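PDB 1NMO: GTP cyclohydrolase 1 type 2 homolog from Escherichia coli, Escherichia coli O157:H7, which is of unknown function but carries a dinuclear metal site, forms a toroidal hexamer and may take part in degrading radiation-damaged nucleotides. Local coordinates for the interface of chains A and B. Sequence-based numbering; all coordinates share one arbitrary frame. Chains: chain A/B, Hypothetical protein ybgI.

Contact 1 and contact 2 are twins in a two-fold symmetric interface between chains A and B, and the centres of their C-alpha atoms lie about 27 Å apart. Each sets residues 197 and 201, from one helix, against residues 43, 45, 64 and 245 of the other chain, with chains exchanged. A:Val42 and B:Ile200 are included at contact 1 and metal-binding B:His215 at contact 2, though each has a symmetry counterpart. Each subunit thus gives its helix at one contact and receives its partner's at the other, close to a metal site. Such pairing fits a ring of three dimers, and this pair may be one.

Contact 1: the interface of chains A and B. Residues chain A 42-43, 45, 64, 245; chain B 197, 200-201.
A:Thr43 and A:Ser45 pack their carbons against the ring of B:His201, making a small apolar centre. The A:Thr43 methyl CG2 lies 4.0 Å from B:His201 CD2, while A:Ser45 CB meets the ND1–CE1 side of the ring, 3.5 Å from B:His201 ND1. Beside this, A:Asn245 brings the carbon of its amide, CG, to 3.8 Å from B:Ile200 CB, the two side chains crossing at a slant. The amide stands almost perpendicular to the B:His201 imidazole, 86° between the planes.

Further out the contact turns polar around the carboxylate of B:Glu197. Its chain leaves with CG anti to the backbone N (chi1 -168°) and then bends at chi2 (-92°), which carries OE2 alongside the first helical turn to B:His201. There NE2 donates to OE2 at 2.8 Å, with the oxygen close to the ring plane. The A:Thr43 hydroxyl OG1 donates to the same OE2 at 2.6 Å, arriving from the opposite face of the carboxylate. Held at OE2 from both faces, by one donor from each chain, the carboxylate is probably restrained in its rotation. A:His64, a metal-binding residue, adds at most a weak bond from ND1 to the threonine OG1.

At the rim A:Asn245 ND2 gives a hydrogen bond to the main-chain oxygen O of B:Glu197, 2.9 Å away, which ties the loop to the first turn of the helix. This is one half of the two-fold A–B interface, where the start of a chain B helix meets chain A beside a metal ligand. The same amide nitrogen also pairs with water 1 at 3.0 Å, and that water sits 2.6 Å from B:Glu197 OE2.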
# COMPACT_ATOMS: atom_id res chain seq x y z
N VAL A 42 20.17 24.40 2.87
CA VAL A 42 19.29 25.14 3.82
C VAL A 42 19.81 25.10 5.31
O VAL A 42 19.85 26.11 6.02
CB VAL A 42 17.88 24.49 3.73
CG1 VAL A 42 16.93 25.08 4.79
CG2 VAL A 42 17.30 24.66 2.29
N THR A 43 20.29 23.92 5.74
CA THR A 43 20.66 23.69 7.13
C THR A 43 21.89 22.90 7.29
O THR A 43 22.09 21.95 6.54
CB THR A 43 19.48 22.95 7.81
OG1 THR A 43 18.33 23.81 7.69
CG2 THR A 43 19.73 22.61 9.32
N SER A 45 22.99 20.31 8.70
CA SER A 45 22.73 19.02 9.27
C SER A 45 23.92 18.11 9.08
O SER A 45 24.80 18.38 8.29
CB SER A 45 21.54 18.38 8.54
OG SER A 45 21.93 18.29 7.14
N HIS A 64 20.32 27.99 8.05
CA HIS A 64 20.20 27.61 9.47
C HIS A 64 21.48 26.94 10.02
O HIS A 64 21.74 25.74 9.83
CB HIS A 64 19.07 26.61 9.68
CG HIS A 64 17.72 27.10 9.27
ND1 HIS A 64 17.09 26.65 8.12
CD2 HIS A 64 16.87 27.97 9.85
CE1 HIS A 64 15.91 27.22 8.03
NE2 HIS A 64 15.75 28.03 9.07
N ASN A 245 13.76 17.62 3.31
CA ASN A 245 13.26 17.65 4.68
C ASN A 245 11.73 17.85 4.42
O ASN A 245 11.35 18.77 3.65
CB ASN A 245 13.92 18.83 5.41
CG ASN A 245 13.41 19.00 6.86
OD1 ASN A 245 12.25 18.62 7.18
ND2 ASN A 245 14.25 19.61 7.73
N GLU B 197 11.09 22.60 11.12
CA GLU B 197 12.21 22.21 10.25
C GLU B 197 13.30 21.44 11.00
O GLU B 197 13.75 20.47 10.48
CB GLU B 197 12.87 23.43 9.62
CG GLU B 197 13.90 23.13 8.46
CD GLU B 197 15.29 22.98 8.93
OE1 GLU B 197 15.54 23.31 10.11
OE2 GLU B 197 16.15 22.53 8.12
N ILE B 200 13.10 17.36 12.20
CA ILE B 200 13.43 16.24 11.32
C ILE B 200 14.89 15.82 11.47
O ILE B 200 15.16 14.64 11.44
CB ILE B 200 13.13 16.63 9.84
CG1 ILE B 200 11.63 16.83 9.68
CG2 ILE B 200 13.70 15.60 8.86
CD1 ILE B 200 10.88 15.54 10.13
N HIS B 201 15.83 16.75 11.63
CA HIS B 201 17.25 16.39 11.78
C HIS B 201 17.42 15.75 13.14
O HIS B 201 18.23 14.82 13.33
CB HIS B 201 18.13 17.64 11.72
CG HIS B 201 17.84 18.54 10.56
ND1 HIS B 201 18.16 18.20 9.26
CD2 HIS B 201 17.19 19.73 10.49
CE1 HIS B 201 17.73 19.15 8.44
NE2 HIS B 201 17.14 20.09 9.17
O HOH W 1 16.20 21.08 6.02

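Contact 2: the interface of chains A and B. Residues chain A 197, 201; chain B 43, 45, 64, 215, 245.
A:Glu197 and A:His201, one turn apart on helix 197-205 of chain A, face loop residues B:Thr43, B:Ser45, B:His64 and B:Asn245 of chain B, together with B:His215 at the start of helix 215-218. The aliphatic part of A:Glu197 lies over the imidazole of B:His215: CB is 3.5 Å from the ring centroid, displaced toward the rim, in a CH-pi contact. The glutamate crosses this histidine at about a right angle.

Beyond the ring the chain bends at chi2 (-77°) and turns its carboxylate away toward B:Thr43. Its OE2 accepts from B:Thr43 OG1 at 2.7 Å and, on the other face of the carboxylate, from A:His201 NE2 at 2.7 Å. Behind the threonine, B:His64 ND1 makes a weak bond to OG1. B:Asn245 ND2 reaches the main-chain oxygen O of A:Glu197 at 3.1 Å and is also linked to OE2 through water 2.

Both B:His64 and B:His215 are ligands of the same iron in the dinuclear site. The contact therefore ties the A–B interface to the metal centre: the partner's glutamate packs on the ring of B:His215 and, less surely, connects to B:His64 through the threonine, so it may help to position both.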
# COMPACT_ATOMS: atom_id res chain seq x y z
N GLU A 197 -1.76 25.34 15.26
CA GLU A 197 -3.20 25.14 15.51
C GLU A 197 -3.97 26.46 15.29
O GLU A 197 -5.00 26.50 14.64
CB GLU A 197 -3.35 24.63 16.98
CG GLU A 197 -4.76 24.13 17.47
CD GLU A 197 -5.70 25.28 17.78
OE1 GLU A 197 -5.14 26.34 18.13
OE2 GLU A 197 -6.96 25.13 17.66
N HIS A 201 -7.69 28.96 12.39
CA HIS A 201 -8.86 29.80 12.76
C HIS A 201 -8.66 31.20 12.16
O HIS A 201 -9.62 31.95 11.85
CB HIS A 201 -8.97 29.90 14.30
CG HIS A 201 -8.94 28.57 14.99
ND1 HIS A 201 -9.79 27.54 14.64
CD2 HIS A 201 -8.10 28.06 15.93
CE1 HIS A 201 -9.47 26.44 15.33
NE2 HIS A 201 -8.45 26.74 16.12
N THR B 43 -10.58 24.44 21.15
CA THR B 43 -10.31 25.87 21.06
C THR B 43 -11.53 26.78 21.00
O THR B 43 -12.52 26.44 20.41
CB THR B 43 -9.46 26.12 19.85
OG1 THR B 43 -8.21 25.45 20.02
CG2 THR B 43 -9.21 27.63 19.70
N SER B 45 -12.86 28.89 19.22
CA SER B 45 -12.94 29.54 17.93
C SER B 45 -14.31 30.17 17.70
O SER B 45 -15.23 29.94 18.47
CB SER B 45 -12.67 28.54 16.83
OG SER B 45 -13.71 27.66 16.97
N HIS B 64 -7.75 25.75 24.70
CA HIS B 64 -7.10 27.02 24.22
C HIS B 64 -8.10 28.21 24.19
O HIS B 64 -9.01 28.26 23.34
CB HIS B 64 -6.58 26.93 22.79
CG HIS B 64 -5.59 25.85 22.57
ND1 HIS B 64 -5.96 24.64 22.03
CD2 HIS B 64 -4.23 25.82 22.72
CE1 HIS B 64 -4.85 23.91 21.84
NE2 HIS B 64 -3.80 24.61 22.25
N HIS B 215 -1.92 18.82 15.96
CA HIS B 215 -2.05 19.60 17.15
C HIS B 215 -3.45 19.37 17.72
O HIS B 215 -3.64 18.96 18.92
CB HIS B 215 -1.81 21.08 16.83
CG HIS B 215 -1.64 21.91 18.05
ND1 HIS B 215 -0.55 22.72 18.25
CD2 HIS B 215 -2.38 21.99 19.18
CE1 HIS B 215 -0.61 23.26 19.46
NE2 HIS B 215 -1.71 22.83 20.05
N ASN B 245 -9.83 20.69 12.45
CA ASN B 245 -8.74 21.62 12.19
C ASN B 245 -7.66 20.61 11.84
O ASN B 245 -7.36 19.71 12.65
CB ASN B 245 -8.43 22.37 13.49
CG ASN B 245 -7.18 23.24 13.39
OD1 ASN B 245 -6.40 23.11 12.44
ND2 ASN B 245 -6.96 24.12 14.41
O HOH W 2 -8.82 23.19 16.86